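Local coordinates for protein DNA alpha-glucosyltransferase (PDB 1XV5) that is a bacteriophage T4 glucosyltransferase of the GT-B fold, with two Rossmann-like domains and uridine-5'-diphosphate bound between them, at residues Ala369-Asp372 with Arg373-Lys377; Leu311-Ala315 with Cys316-Pro320. All coordinates share one frame; numbering follows the deposited sequence.

Overall arrangement
Both contacts are local and follow one another along the chain without crossing; neither closes a long loop. Coming from the N terminus, the chain first builds the parallel sheet that begins with strand 3-8, then the second sheet; contact 2 runs into its strand 319-323 and contact 1 lies on a helix packed against that strand. Contact 2 is the turn of a beta-alpha-beta unit: helix 308-316, which carries residues of the uridine-5'-diphosphate pocket, ends there. Contact 1 lies later, near the start of helix 368-386. The two centres are about 12 Å apart; Y371 and R375 of contact 1 rest on I319, and R375 NH1 reaches G317 O at 2.9 Å, a probable hydrogen bond to the turn.

Contact 1 (Ala369-Asp372 with Arg373-Lys377); sequences ALYD and REREK
D372 OD2 is gripped by two nitrogens of R375, NE at 2.8 Å and NH2 at 2.9 Å, in a side-on salt bridge between residues three apart on the helix. Both donors keep the oxygen in the guanidinium plane, and the carboxylate lies only 20° from that plane; NE meets OD2 nearly along the C-O axis, NH2 on the syn side. A water held by D372 OD1 at 2.6 Å makes a weak link to R375 NH2, while a second donates to both OD2 and E376 OE1, which also pairs with R185. R375 has CG between backbone N and carbonyl carbon (chi1 61°) and is then extended, bringing CD 3.8 Å from Y371 CE2; its aliphatic part packs obliquely against the ring while its guanidinium makes the ion pair. Elsewhere, R373 bends at chi3 (-66°) and lays its guanidinium face over the backbone, its CZ 3.8 Å from L370 CA. E374 CG packs near L370 CD1, and E374 OE2 forms a salt bridge with K377 NZ, 2.7 Å away, which also pairs with D343. Y371, whose hydroxyl bonds to G289 O, and E374 both touch I319, seating helix 368-386 against strand 319-323; L370 touches helix 354-365.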
loop_
_atom_site.group_PDB
_atom_site.type_symbol
_atom_site.label_atom_id
_atom_site.label_comp_id
_atom_site.label_asym_id
_atom_site.label_seq_id
_atom_site.Cartn_x
_atom_site.Cartn_y
_atom_site.Cartn_z
ATOM N N ALA A 369 25.910 8.578 14.905
ATOM C CA ALA A 369 25.799 9.892 14.273
ATOM C C ALA A 369 25.489 9.751 12.787
ATOM O O ALA A 369 24.642 10.468 12.250
ATOM C CB ALA A 369 27.086 10.689 14.470
ATOM N N LEU A 370 26.186 8.831 12.126
ATOM C CA LEU A 370 25.978 8.571 10.710
ATOM C C LEU A 370 24.557 8.041 10.529
ATOM O O LEU A 370 23.818 8.484 9.647
ATOM C CB LEU A 370 26.986 7.530 10.213
ATOM C CG LEU A 370 26.847 7.025 8.774
ATOM C CD1 LEU A 370 26.945 8.189 7.798
ATOM C CD2 LEU A 370 27.934 5.990 8.494
ATOM N N TYR A 371 24.190 7.088 11.381
ATOM C CA TYR A 371 22.862 6.481 11.348
ATOM C C TYR A 371 21.809 7.583 11.358
ATOM O O TYR A 371 20.890 7.595 10.532
ATOM C CB TYR A 371 22.669 5.583 12.577
ATOM C CG TYR A 371 21.355 4.823 12.601
ATOM C CD1 TYR A 371 21.274 3.513 12.127
ATOM C CD2 TYR A 371 20.189 5.424 13.072
ATOM C CE1 TYR A 371 20.058 2.818 12.119
ATOM C CE2 TYR A 371 18.971 4.743 13.068
ATOM C CZ TYR A 371 18.911 3.442 12.591
ATOM O OH TYR A 371 17.709 2.769 12.586
ATOM N N ASP A 372 21.951 8.512 12.301
ATOM C CA ASP A 372 21.008 9.619 12.434
ATOM C C ASP A 372 20.963 10.486 11.183
ATOM O O ASP A 372 19.883 10.839 10.703
ATOM C CB ASP A 372 21.368 10.471 13.655
ATOM C CG ASP A 372 20.275 10.469 14.710
ATOM O OD1 ASP A 372 20.560 10.865 15.858
ATOM O OD2 ASP A 372 19.128 10.084 14.393
ATOM N N ARG A 373 22.130 10.836 10.649
ATOM C CA ARG A 373 22.166 11.657 9.446
ATOM C C ARG A 373 21.458 10.950 8.301
ATOM O O ARG A 373 20.677 11.558 7.574
ATOM C CB ARG A 373 23.608 11.967 9.021
ATOM C CG ARG A 373 24.347 12.919 9.949
ATOM C CD ARG A 373 25.592 13.490 9.271
ATOM N NE ARG A 373 26.609 12.471 9.008
ATOM C CZ ARG A 373 27.437 11.983 9.927
ATOM N NH1 ARG A 373 27.376 12.418 11.179
ATOM N NH2 ARG A 373 28.331 11.061 9.594
ATOM N N GLU A 374 21.726 9.657 8.148
ATOM C CA GLU A 374 21.123 8.900 7.060
ATOM C C GLU A 374 19.606 8.803 7.146
ATOM O O GLU A 374 18.921 8.986 6.139
ATOM C CB GLU A 374 21.741 7.504 6.979
ATOM C CG GLU A 374 23.218 7.532 6.596
ATOM C CD GLU A 374 23.466 8.253 5.279
ATOM O OE1 GLU A 374 22.931 7.809 4.239
ATOM O OE2 GLU A 374 24.199 9.267 5.280
ATOM N N ARG A 375 19.065 8.530 8.329
ATOM C CA ARG A 375 17.614 8.434 8.415
ATOM C C ARG A 375 16.949 9.805 8.298
ATOM O O ARG A 375 15.816 9.899 7.837
ATOM C CB ARG A 375 17.170 7.716 9.696
ATOM C CG ARG A 375 17.578 8.364 10.993
ATOM C CD ARG A 375 16.841 7.703 12.158
ATOM N NE ARG A 375 17.179 8.320 13.436
ATOM C CZ ARG A 375 16.479 8.152 14.554
ATOM N NH1 ARG A 375 15.398 7.381 14.555
ATOM N NH2 ARG A 375 16.856 8.770 15.665
ATOM N N GLU A 376 17.635 10.870 8.710
ATOM C CA GLU A 376 17.044 12.200 8.563
ATOM C C GLU A 376 16.914 12.472 7.060
ATOM O O GLU A 376 15.943 13.084 6.611
ATOM C CB GLU A 376 17.915 13.276 9.226
ATOM C CG GLU A 376 17.840 13.280 10.753
ATOM C CD GLU A 376 16.529 13.836 11.296
ATOM O OE1 GLU A 376 16.320 13.765 12.525
ATOM O OE2 GLU A 376 15.710 14.355 10.507
ATOM N N LYS A 377 17.887 12.008 6.282
ATOM C CA LYS A 377 17.827 12.189 4.836
ATOM C C LYS A 377 16.684 11.370 4.236
ATOM O O LYS A 377 15.943 11.863 3.388
ATOM C CB LYS A 377 19.149 11.785 4.175
ATOM C CG LYS A 377 20.256 12.819 4.348
ATOM C CD LYS A 377 21.495 12.490 3.523
ATOM C CE LYS A 377 22.205 11.251 4.031
ATOM N NZ LYS A 377 23.530 11.069 3.362
HETATM O O HOH W 1 18.697 10.555 17.711
HETATM O O HOH W 2 16.899 12.045 14.389
#

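Contact 2 (Leu311-Ala315 with Cys316-Pro320); sequences LELGA and CGTIP. With UDP (uridine-5'-diphosphate), chain C.
C316 N still makes a helical bond to E312 O (3.1 Å), but at G317 the chain swings to a positive phi of 95° and ends the helix in a Schellman motif. The two bonds back into the last turn are weak: T318 N to L313 O at 3.4 Å, and G317 N to G314 O at 3.5 Å. Glycine suits G317, since a side chain at these backbone angles would be jammed against the preceding carbonyl oxygen. A water bridges the corner, donating to both G314 O (2.7 Å) and T318 O.

With T318 OG1 opposite the backbone N (chi1 -176°) and bonded to S288 O, the methyl CG2 falls between N and the carbonyl carbon, 3.3 Å from L313 O. Farther on, the strand folds back over the helix: the ring of P320 sets CG 3.8 Å from G314 CA, and its CB packs on L313 CB.

From the same helix, E312 points away from the turn with an extended chain beyond CG. Its carboxylate accepts hydrogen bonds from O3' of uridine-5'-diphosphate at OE1 (2.7 Å) and from O2' at OE2 (2.6 Å), while N278 ND2 also holds OE1. One acid thus meets both ribose hydroxyls, each with its own oxygen, which would limit how the ribose can turn, and is consistent with a pocket that reads ribose by its pair of adjacent hydroxyls.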
loop_
_atom_site.group_PDB
_atom_site.type_symbol
_atom_site.label_atom_id
_atom_site.label_comp_id
_atom_site.label_asym_id
_atom_site.label_seq_id
_atom_site.Cartn_x
_atom_site.Cartn_y
_atom_site.Cartn_z
ATOM N N LEU A 311 6.902 3.935 2.764
ATOM C CA LEU A 311 6.776 5.196 3.482
ATOM C C LEU A 311 6.849 5.048 4.992
ATOM O O LEU A 311 7.429 5.887 5.679
ATOM C CB LEU A 311 5.467 5.884 3.088
ATOM C CG LEU A 311 5.221 6.057 1.584
ATOM C CD1 LEU A 311 3.950 6.873 1.382
ATOM C CD2 LEU A 311 6.418 6.754 0.917
ATOM N N GLU A 312 6.264 3.977 5.510
ATOM C CA GLU A 312 6.264 3.747 6.942
ATOM C C GLU A 312 7.676 3.570 7.500
ATOM O O GLU A 312 7.963 4.010 8.607
ATOM C CB GLU A 312 5.370 2.542 7.260
ATOM C CG GLU A 312 3.888 2.886 7.088
ATOM C CD GLU A 312 2.965 1.679 7.026
ATOM O OE1 GLU A 312 1.744 1.881 7.198
ATOM O OE2 GLU A 312 3.440 0.546 6.792
ATOM N N LEU A 313 8.566 2.947 6.735
ATOM C CA LEU A 313 9.934 2.762 7.218
ATOM C C LEU A 313 10.637 4.099 7.438
ATOM O O LEU A 313 11.235 4.338 8.491
ATOM C CB LEU A 313 10.748 1.911 6.234
ATOM C CG LEU A 313 10.219 0.495 5.998
ATOM C CD1 LEU A 313 11.265 -0.318 5.246
ATOM C CD2 LEU A 313 9.895 -0.166 7.335
ATOM N N GLY A 314 10.565 4.975 6.446
ATOM C CA GLY A 314 11.214 6.264 6.586
ATOM C C GLY A 314 10.535 7.147 7.614
ATOM O O GLY A 314 11.190 7.871 8.362
ATOM N N ALA A 315 9.213 7.073 7.668
ATOM C CA ALA A 315 8.452 7.900 8.591
ATOM C C ALA A 315 8.651 7.602 10.073
ATOM O O ALA A 315 8.625 8.520 10.889
ATOM C CB ALA A 315 6.968 7.827 8.241
ATOM N N CYS A 316 8.857 6.337 10.435
ATOM C CA CYS A 316 9.019 6.005 11.844
ATOM C C CYS A 316 10.457 6.092 12.355
ATOM O O CYS A 316 10.709 5.897 13.537
ATOM C CB CYS A 316 8.427 4.621 12.149
ATOM S SG CYS A 316 9.392 3.221 11.578
ATOM N N GLY A 317 11.406 6.372 11.469
ATOM C CA GLY A 317 12.772 6.524 11.936
ATOM C C GLY A 317 13.746 5.367 11.892
ATOM O O GLY A 317 14.750 5.394 12.605
ATOM N N THR A 318 13.468 4.339 11.103
ATOM C CA THR A 318 14.429 3.248 10.986
ATOM C C THR A 318 15.153 3.537 9.674
ATOM O O THR A 318 14.792 4.474 8.968
ATOM C CB THR A 318 13.746 1.857 10.893
ATOM O OG1 THR A 318 14.755 0.834 10.882
ATOM C CG2 THR A 318 12.914 1.742 9.623
ATOM N N ILE A 319 16.191 2.769 9.358
ATOM C CA ILE A 319 16.891 2.964 8.095
ATOM C C ILE A 319 16.174 2.106 7.059
ATOM O O ILE A 319 16.076 0.891 7.219
ATOM C CB ILE A 319 18.360 2.511 8.176
ATOM C CG1 ILE A 319 19.164 3.509 9.010
ATOM C CG2 ILE A 319 18.943 2.384 6.766
ATOM C CD1 ILE A 319 19.244 4.901 8.400
ATOM N N PRO A 320 15.651 2.730 5.992
ATOM C CA PRO A 320 14.947 1.958 4.965
ATOM C C PRO A 320 15.871 1.174 4.047
ATOM O O PRO A 320 16.850 1.709 3.527
ATOM C CB PRO A 320 14.175 3.023 4.182
ATOM C CG PRO A 320 14.077 4.181 5.125
ATOM C CD PRO A 320 15.424 4.173 5.804
HETATM N N1 UDP C . -0.518 -3.593 7.066
HETATM C C2 UDP C . -0.946 -3.744 8.370
HETATM N N3 UDP C . -0.947 -5.037 8.831
HETATM C C4 UDP C . -0.562 -6.167 8.134
HETATM C C5 UDP C . -0.121 -5.923 6.795
HETATM C C6 UDP C . -0.117 -4.674 6.318
HETATM O O2 UDP C . -1.288 -2.803 9.066
HETATM O O4 UDP C . -0.618 -7.266 8.685
HETATM C "C1'" UDP C . -0.516 -2.238 6.507
HETATM C "C2'" UDP C . 0.849 -1.739 6.043
HETATM O "O2'" UDP C . 1.615 -1.267 7.130
HETATM C "C3'" UDP C . 0.418 -0.657 5.062
HETATM C "C4'" UDP C . -0.764 -1.327 4.363
HETATM O "O4'" UDP C . -1.317 -2.244 5.345
HETATM O "O3'" UDP C . -0.031 0.488 5.788
HETATM C "C5'" UDP C . -0.413 -2.092 3.102
HETATM O "O5'" UDP C . -0.237 -1.184 2.022
HETATM P PA UDP C . 0.971 -1.297 0.986
HETATM O O1A UDP C . 0.784 -0.178 0.039
HETATM O O2A UDP C . 2.246 -1.399 1.746
HETATM O O3A UDP C . 0.760 -2.724 0.213
HETATM P PB UDP C . -0.592 -3.551 -0.204
HETATM O O1B UDP C . -0.300 -4.217 -1.500
HETATM O O2B UDP C . -0.996 -4.376 0.956
HETATM O O3B UDP C . -1.688 -2.428 -0.447
HETATM O O HOH W 3 13.795 7.083 8.538
#